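Local atomic coordinates of phospholipase A1 (Streptomyces albidoflavus, PDB entry 4HYQ), a protein that hydrolyses glycerophospholipids as a phospholipase A1, probably releasing the sn-1 fatty acid, and belongs to the GDSL-like lipases of the SGNH hydrolase clan. Residues S59-N63 with K64-P68; A104-N107 with T108-F112; E114-L117 with P118-D122. One frame throughout, in Å; residues are numbered along the deposited sequence.

Contact 1: residues S59-N63 with K64-P68; sequences SDVLN and KQMGP
Met66 bends twice on its way out, at chi2 (-76°) and again at chi3, and this folded chain brings its methyl CE back beside Leu62, whose CG stands anti to the carbonyl carbon (chi1 -69°). The two side chains lie alongside each other and point the same way, with Leu62 CD2 3.7 Å from Met66 CE. An unbranched, flexible thioether suits this place, because it can bend at both torsions to lay its methyl beside the leucine. Lower down, Met66 CG rests 3.1 Å from Val61 O. One residue earlier, Gln65 runs extended across Val61, and its OE1 comes to 3.9 Å from Val61 CG2; the amide looks away for its polar partner, OE1 accepting from the backbone N of Gly9, at the end of strand 4-9. Underneath, Lys64 N gives a short bond of 2.7 Å to Asp60 O. Gln65 N reaches Val61 O at 3.0 Å, less straight (143° at the hydrogen). Val61, Leu62 and Met66 also lean on helix 117-131 through Val124, Ser123 and Gln127. The arrangement is the last part of helix 58-65, with a wider pi-type turn at 61-63, and the chain after it, packed between a neighbouring helix and the parallel sheet of an SGNH-hydrolase alpha/beta fold.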
loop_
_atom_site.group_PDB
_atom_site.type_symbol
_atom_site.label_atom_id
_atom_site.label_comp_id
_atom_site.label_asym_id
_atom_site.label_seq_id
_atom_site.Cartn_x
_atom_site.Cartn_y
_atom_site.Cartn_z
ATOM N N SER A 59 -12.769 -0.902 6.450
ATOM C CA SER A 59 -14.067 -1.560 6.528
ATOM C C SER A 59 -14.328 -2.419 5.288
ATOM O O SER A 59 -15.062 -3.407 5.369
ATOM C CB SER A 59 -15.201 -0.540 6.739
ATOM O OG SER A 59 -15.363 0.332 5.645
ATOM N N ASP A 60 -13.733 -2.063 4.147
ATOM C CA ASP A 60 -13.915 -2.868 2.941
ATOM C C ASP A 60 -13.189 -4.199 3.077
ATOM O O ASP A 60 -13.656 -5.218 2.567
ATOM C CB ASP A 60 -13.359 -2.183 1.681
ATOM C CG ASP A 60 -14.110 -0.921 1.300
ATOM O OD1 ASP A 60 -15.320 -0.801 1.600
ATOM O OD2 ASP A 60 -13.478 -0.046 0.675
ATOM N N VAL A 61 -12.029 -4.197 3.731
ATOM C CA VAL A 61 -11.290 -5.447 3.889
ATOM C C VAL A 61 -12.154 -6.387 4.732
ATOM O O VAL A 61 -12.330 -7.553 4.384
ATOM C CB VAL A 61 -9.915 -5.217 4.570
ATOM C CG1 VAL A 61 -9.223 -6.549 4.829
ATOM C CG2 VAL A 61 -9.043 -4.352 3.658
ATOM N N LEU A 62 -12.718 -5.857 5.811
ATOM C CA LEU A 62 -13.572 -6.651 6.699
ATOM C C LEU A 62 -14.844 -7.145 6.013
ATOM O O LEU A 62 -15.253 -8.293 6.197
ATOM C CB LEU A 62 -13.962 -5.826 7.922
ATOM C CG LEU A 62 -12.857 -5.483 8.924
ATOM C CD1 LEU A 62 -13.337 -4.388 9.863
ATOM C CD2 LEU A 62 -12.459 -6.736 9.700
ATOM N N ASN A 63 -15.463 -6.276 5.217
ATOM C CA ASN A 63 -16.708 -6.615 4.524
ATOM C C ASN A 63 -16.592 -7.433 3.240
ATOM O O ASN A 63 -17.383 -8.353 3.005
ATOM C CB ASN A 63 -17.493 -5.332 4.184
ATOM C CG ASN A 63 -18.124 -4.678 5.396
ATOM O OD1 ASN A 63 -18.702 -5.344 6.253
ATOM N ND2 ASN A 63 -18.044 -3.353 5.457
ATOM N N LYS A 64 -15.621 -7.101 2.397
ATOM C CA LYS A 64 -15.479 -7.755 1.102
ATOM C C LYS A 64 -14.325 -8.692 0.860
ATOM O O LYS A 64 -14.333 -9.446 -0.118
ATOM C CB LYS A 64 -15.377 -6.703 0.002
ATOM C CG LYS A 64 -16.538 -5.763 -0.094
ATOM C CD LYS A 64 -16.625 -5.206 -1.493
ATOM C CE LYS A 64 -16.925 -6.331 -2.486
ATOM N NZ LYS A 64 -17.041 -5.831 -3.863
ATOM N N GLN A 65 -13.323 -8.647 1.720
ATOM C CA GLN A 65 -12.139 -9.430 1.452
ATOM C C GLN A 65 -11.815 -10.618 2.338
ATOM O O GLN A 65 -10.925 -11.389 2.006
ATOM C CB GLN A 65 -10.937 -8.475 1.435
ATOM C CG GLN A 65 -11.106 -7.306 0.456
ATOM C CD GLN A 65 -9.851 -6.460 0.348
ATOM O OE1 GLN A 65 -8.754 -6.917 0.686
ATOM N NE2 GLN A 65 -9.996 -5.238 -0.158
ATOM N N MET A 66 -12.547 -10.783 3.431
ATOM C CA MET A 66 -12.262 -11.862 4.373
ATOM C C MET A 66 -12.687 -13.271 3.984
ATOM O O MET A 66 -12.191 -14.253 4.536
ATOM C CB MET A 66 -12.898 -11.515 5.704
ATOM C CG MET A 66 -12.547 -10.138 6.169
ATOM S SD MET A 66 -10.892 -10.109 6.814
ATOM C CE MET A 66 -11.214 -9.925 8.325
ATOM N N GLY A 67 -13.602 -13.373 3.035
ATOM C CA GLY A 67 -14.099 -14.678 2.628
ATOM C C GLY A 67 -13.122 -15.818 2.380
ATOM O O GLY A 67 -13.341 -16.927 2.890
ATOM N N PRO A 68 -12.042 -15.603 1.606
ATOM C CA PRO A 68 -11.089 -16.685 1.334
ATOM C C PRO A 68 -10.211 -17.142 2.496
ATOM O O PRO A 68 -9.541 -18.156 2.381
ATOM C CB PRO A 68 -10.234 -16.160 0.178
ATOM C CG PRO A 68 -10.809 -14.814 -0.196
ATOM C CD PRO A 68 -11.664 -14.344 0.942
#

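Contact 2: residues A104-N107 with T108-F112; sequences ARVN and TAKAF
Ala104 O takes two donors from Thr108: the backbone N at 3.1 Å and, weakly, the hydroxyl OG1 at 3.4 Å. With chi1 at -69°, the threonine holds OG1 beside its own backbone N, facing back down the helix to that carbonyl, a common way for a threonine on an exposed helical face to satisfy its hydroxyl. Its methyl CG2 goes to the other side and comes within 4.1 Å of Arg105 NH1. The guanidinium of Arg105 has Ala109 N at its edge, near its plane, with NH1 3.8 Å from that N; NH1 is also near the methyl of the alanine, a small residue that leaves room for the bulky group. Arg105 NE is engaged in a salt bridge with Asp89, so this side faces helix 87-96. These are successive turns of helix 99-115, regular alpha-helix whose other flank packs on helix 158-181, where Val106 and Lys110 both touch Ala167. Lys110 N bonds to Val106 O at 2.9 Å. The lysine's aliphatic part then crosses the valine at a slant, CD 3.7 Å from Val106 CG1, before the bend at chi3 (74°) carries the amine onward. A serine in place of Lys110 would probably leave Val106 CG1 without this methylene cover and open a gap toward Leu170. Asn107 lies alongside the same lysine, with OD1 4.1 Å from Lys110 CD.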
loop_
_atom_site.group_PDB
_atom_site.type_symbol
_atom_site.label_atom_id
_atom_site.label_comp_id
_atom_site.label_asym_id
_atom_site.label_seq_id
_atom_site.Cartn_x
_atom_site.Cartn_y
_atom_site.Cartn_z
ATOM N N ALA A 104 -1.917 22.114 5.808
ATOM C CA ALA A 104 -3.069 21.994 6.679
ATOM C C ALA A 104 -3.772 20.657 6.455
ATOM O O ALA A 104 -4.126 19.967 7.413
ATOM C CB ALA A 104 -4.034 23.145 6.427
ATOM N N ARG A 105 -3.986 20.291 5.193
ATOM C CA ARG A 105 -4.649 19.026 4.899
ATOM C C ARG A 105 -3.801 17.834 5.349
ATOM O O ARG A 105 -4.327 16.843 5.870
ATOM C CB ARG A 105 -4.950 18.912 3.401
ATOM C CG ARG A 105 -5.712 17.658 3.035
ATOM C CD ARG A 105 -7.151 17.718 3.529
ATOM N NE ARG A 105 -7.872 16.459 3.363
ATOM C CZ ARG A 105 -7.688 15.376 4.118
ATOM N NH1 ARG A 105 -6.796 15.387 5.099
ATOM N NH2 ARG A 105 -8.420 14.286 3.906
ATOM N N VAL A 106 -2.493 17.921 5.136
ATOM C CA VAL A 106 -1.597 16.847 5.553
ATOM C C VAL A 106 -1.691 16.705 7.074
ATOM O O VAL A 106 -1.743 15.595 7.597
ATOM C CB VAL A 106 -0.117 17.152 5.214
ATOM C CG1 VAL A 106 0.792 16.199 5.971
ATOM C CG2 VAL A 106 0.133 17.005 3.716
ATOM N N ASN A 107 -1.707 17.830 7.784
ATOM C CA ASN A 107 -1.763 17.767 9.244
ATOM C C ASN A 107 -3.042 17.136 9.766
ATOM O O ASN A 107 -3.026 16.436 10.784
ATOM C CB ASN A 107 -1.564 19.158 9.858
ATOM C CG ASN A 107 -0.135 19.639 9.740
ATOM O OD1 ASN A 107 0.785 18.843 9.562
ATOM N ND2 ASN A 107 0.063 20.949 9.856
ATOM N N THR A 108 -4.151 17.375 9.075
ATOM C CA THR A 108 -5.414 16.780 9.474
ATOM C C THR A 108 -5.318 15.264 9.275
ATOM O O THR A 108 -5.823 14.490 10.094
ATOM C CB THR A 108 -6.594 17.345 8.648
ATOM O OG1 THR A 108 -6.810 18.713 9.004
ATOM C CG2 THR A 108 -7.859 16.563 8.920
ATOM N N ALA A 109 -4.654 14.845 8.195
ATOM C CA ALA A 109 -4.483 13.422 7.914
ATOM C C ALA A 109 -3.588 12.782 8.982
ATOM O O ALA A 109 -3.889 11.696 9.489
ATOM C CB ALA A 109 -3.855 13.222 6.527
ATOM N N LYS A 110 -2.493 13.458 9.329
ATOM C CA LYS A 110 -1.582 12.928 10.342
ATOM C C LYS A 110 -2.291 12.771 11.681
ATOM O O LYS A 110 -2.024 11.812 12.411
ATOM C CB LYS A 110 -0.359 13.831 10.489
ATOM C CG LYS A 110 0.504 13.850 9.232
ATOM C CD LYS A 110 1.640 14.837 9.331
ATOM C CE LYS A 110 2.731 14.334 10.259
ATOM N NZ LYS A 110 3.839 15.319 10.335
ATOM N N ALA A 111 -3.203 13.688 12.005
ATOM C CA ALA A 111 -3.916 13.591 13.278
ATOM C C ALA A 111 -4.799 12.350 13.296
ATOM O O ALA A 111 -4.938 11.701 14.330
ATOM C CB ALA A 111 -4.765 14.843 13.520
ATOM N N PHE A 112 -5.393 12.026 12.150
ATOM C CA PHE A 112 -6.257 10.852 12.022
ATOM C C PHE A 112 -5.405 9.593 12.145
ATOM O O PHE A 112 -5.807 8.616 12.779
ATOM C CB PHE A 112 -6.957 10.862 10.657
ATOM C CG PHE A 112 -7.743 9.612 10.362
ATOM C CD1 PHE A 112 -9.107 9.553 10.624
ATOM C CD2 PHE A 112 -7.115 8.492 9.816
ATOM C CE1 PHE A 112 -9.837 8.390 10.351
ATOM C CE2 PHE A 112 -7.831 7.328 9.543
ATOM C CZ PHE A 112 -9.202 7.279 9.808
#

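Contact 3: residues E114-L117 with P118-D122; sequences ESTL and PGRLD
A break between two consecutive helices, 99-115 and 117-131, is bridged here, and Leu117 and Leu121 pack against each other in the first turn of the second helix. Leu117 sends CG anti to its backbone N (chi1 -176°), whereas Leu121 keeps CG on the side of its own N (chi1 -68°); the two chains therefore slant across one another, with the branch points Leu117 CG and Leu121 CG 3.8 Å apart. Below them Leu121 N donates to Leu117 O at 2.9 Å in an almost straight bond, 169° at the hydrogen. Leucine fits both positions because this side is buried: Leu117 reaches Leu171 of helix 158-181 and Phe112 of the preceding helix, while Leu121 touches Ile80.

Proline is at home in the first turn of a helix, where its nitrogen has no hydrogen to offer and none is needed. The Pro118 ring folds back over the end of the preceding helix, CG 3.6 Å from Glu114 O. A water ties the two helices across the break, donating to Ser115 O at 3.0 Å and accepting from Gly119 N at 2.9 Å.

On the flank, Thr116 and Arg120 run side by side. The methyl CG2 of Thr116 lies 3.9 Å from Arg120 NE, approaching the guanidinium obliquely. Arginine has the length for this place: its chain stays extended from CG to NE and delivers NH1 to a salt bridge with Asp84. Thr116 OG1 turns back instead and donates to Ser115 OG at 3.3 Å, which is itself hydrogen-bonded to Ala111 O of helix 99-115.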
loop_
_atom_site.group_PDB
_atom_site.type_symbol
_atom_site.label_atom_id
_atom_site.label_comp_id
_atom_site.label_asym_id
_atom_site.label_seq_id
_atom_site.Cartn_x
_atom_site.Cartn_y
_atom_site.Cartn_z
ATOM N N GLU A 114 -2.661 9.148 13.809
ATOM C CA GLU A 114 -2.253 8.908 15.193
ATOM C C GLU A 114 -3.384 8.502 16.123
ATOM O O GLU A 114 -3.220 7.616 16.962
ATOM C CB GLU A 114 -1.623 10.166 15.800
ATOM C CG GLU A 114 -0.366 10.660 15.131
ATOM C CD GLU A 114 0.072 12.004 15.688
ATOM O OE1 GLU A 114 0.315 12.090 16.913
ATOM O OE2 GLU A 114 0.162 12.974 14.903
ATOM N N SER A 115 -4.536 9.142 15.966
ATOM C CA SER A 115 -5.657 8.915 16.867
ATOM C C SER A 115 -6.747 7.934 16.488
ATOM O O SER A 115 -7.385 7.351 17.363
ATOM C CB SER A 115 -6.333 10.251 17.159
ATOM O OG SER A 115 -7.084 10.671 16.026
ATOM N N THR A 116 -6.978 7.752 15.197
ATOM C CA THR A 116 -8.060 6.891 14.769
ATOM C C THR A 116 -7.664 5.635 14.013
ATOM O O THR A 116 -8.274 4.575 14.180
ATOM C CB THR A 116 -9.035 7.698 13.907
ATOM O OG1 THR A 116 -9.423 8.878 14.621
ATOM C CG2 THR A 116 -10.269 6.883 13.580
ATOM N N LEU A 117 -6.651 5.742 13.170
ATOM C CA LEU A 117 -6.236 4.586 12.402
ATOM C C LEU A 117 -5.799 3.370 13.230
ATOM O O LEU A 117 -6.129 2.241 12.882
ATOM C CB LEU A 117 -5.117 4.970 11.436
ATOM C CG LEU A 117 -4.674 3.843 10.493
ATOM C CD1 LEU A 117 -5.836 3.386 9.613
ATOM C CD2 LEU A 117 -3.517 4.345 9.644
ATOM N N PRO A 118 -5.061 3.574 14.337
ATOM C CA PRO A 118 -4.653 2.381 15.097
ATOM C C PRO A 118 -5.802 1.435 15.446
ATOM O O PRO A 118 -5.678 0.217 15.297
ATOM C CB PRO A 118 -3.991 2.975 16.338
ATOM C CG PRO A 118 -3.398 4.241 15.821
ATOM C CD PRO A 118 -4.527 4.797 14.964
ATOM N N GLY A 119 -6.916 1.992 15.911
ATOM C CA GLY A 119 -8.059 1.163 16.275
ATOM C C GLY A 119 -8.645 0.390 15.111
ATOM O O GLY A 119 -9.041 -0.775 15.260
ATOM N N ARG A 120 -8.711 1.031 13.944
ATOM C CA ARG A 120 -9.245 0.370 12.761
ATOM C C ARG A 120 -8.312 -0.736 12.306
ATOM O O ARG A 120 -8.771 -1.798 11.900
ATOM C CB ARG A 120 -9.450 1.369 11.629
ATOM C CG ARG A 120 -10.397 2.484 11.996
ATOM C CD ARG A 120 -10.813 3.234 10.758
ATOM N NE ARG A 120 -11.733 4.323 11.055
ATOM C CZ ARG A 120 -12.179 5.172 10.138
ATOM N NH1 ARG A 120 -11.786 5.044 8.872
ATOM N NH2 ARG A 120 -13.007 6.151 10.483
ATOM N N LEU A 121 -7.006 -0.481 12.354
ATOM C CA LEU A 121 -6.038 -1.502 11.966
ATOM C C LEU A 121 -6.129 -2.688 12.937
ATOM O O LEU A 121 -6.072 -3.842 12.514
ATOM C CB LEU A 121 -4.612 -0.937 11.964
ATOM C CG LEU A 121 -4.259 0.108 10.897
ATOM C CD1 LEU A 121 -2.817 0.524 11.063
ATOM C CD2 LEU A 121 -4.441 -0.491 9.498
ATOM N N ASP A 122 -6.273 -2.418 14.236
ATOM C CA ASP A 122 -6.392 -3.528 15.191
ATOM C C ASP A 122 -7.597 -4.400 14.843
ATOM O O ASP A 122 -7.522 -5.630 14.906
ATOM C CB ASP A 122 -6.553 -3.026 16.634
ATOM C CG ASP A 122 -5.226 -2.753 17.313
ATOM O OD1 ASP A 122 -4.222 -3.416 16.970
ATOM O OD2 ASP A 122 -5.190 -1.881 18.212
HETATM O O HOH W 1 -7.051 4.341 17.538
#

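How the contacts relate
From the N terminus, contact 1 comes first, along helix 58-65 and into the chain that follows; contacts 2 and 3 come after strand 73-79 and helix 87-96. The three run in series, neither nesting nor crossing, and each joins adjoining segments, so none closes a long loop. Contact 2 lies within helix 99-115, and contact 3 carries the chain from that helix into helix 117-131. These two touch: Phe112 O is 3.0 Å from Leu117 N, a probable hydrogen bond, and the Phe112 ring packs on Arg120. Contact 1, its centre about 17 Å from that of contact 3, does not touch it, yet Leu62 leans on Ser123, just beyond residue 122, linking helices 58-65 and 117-131.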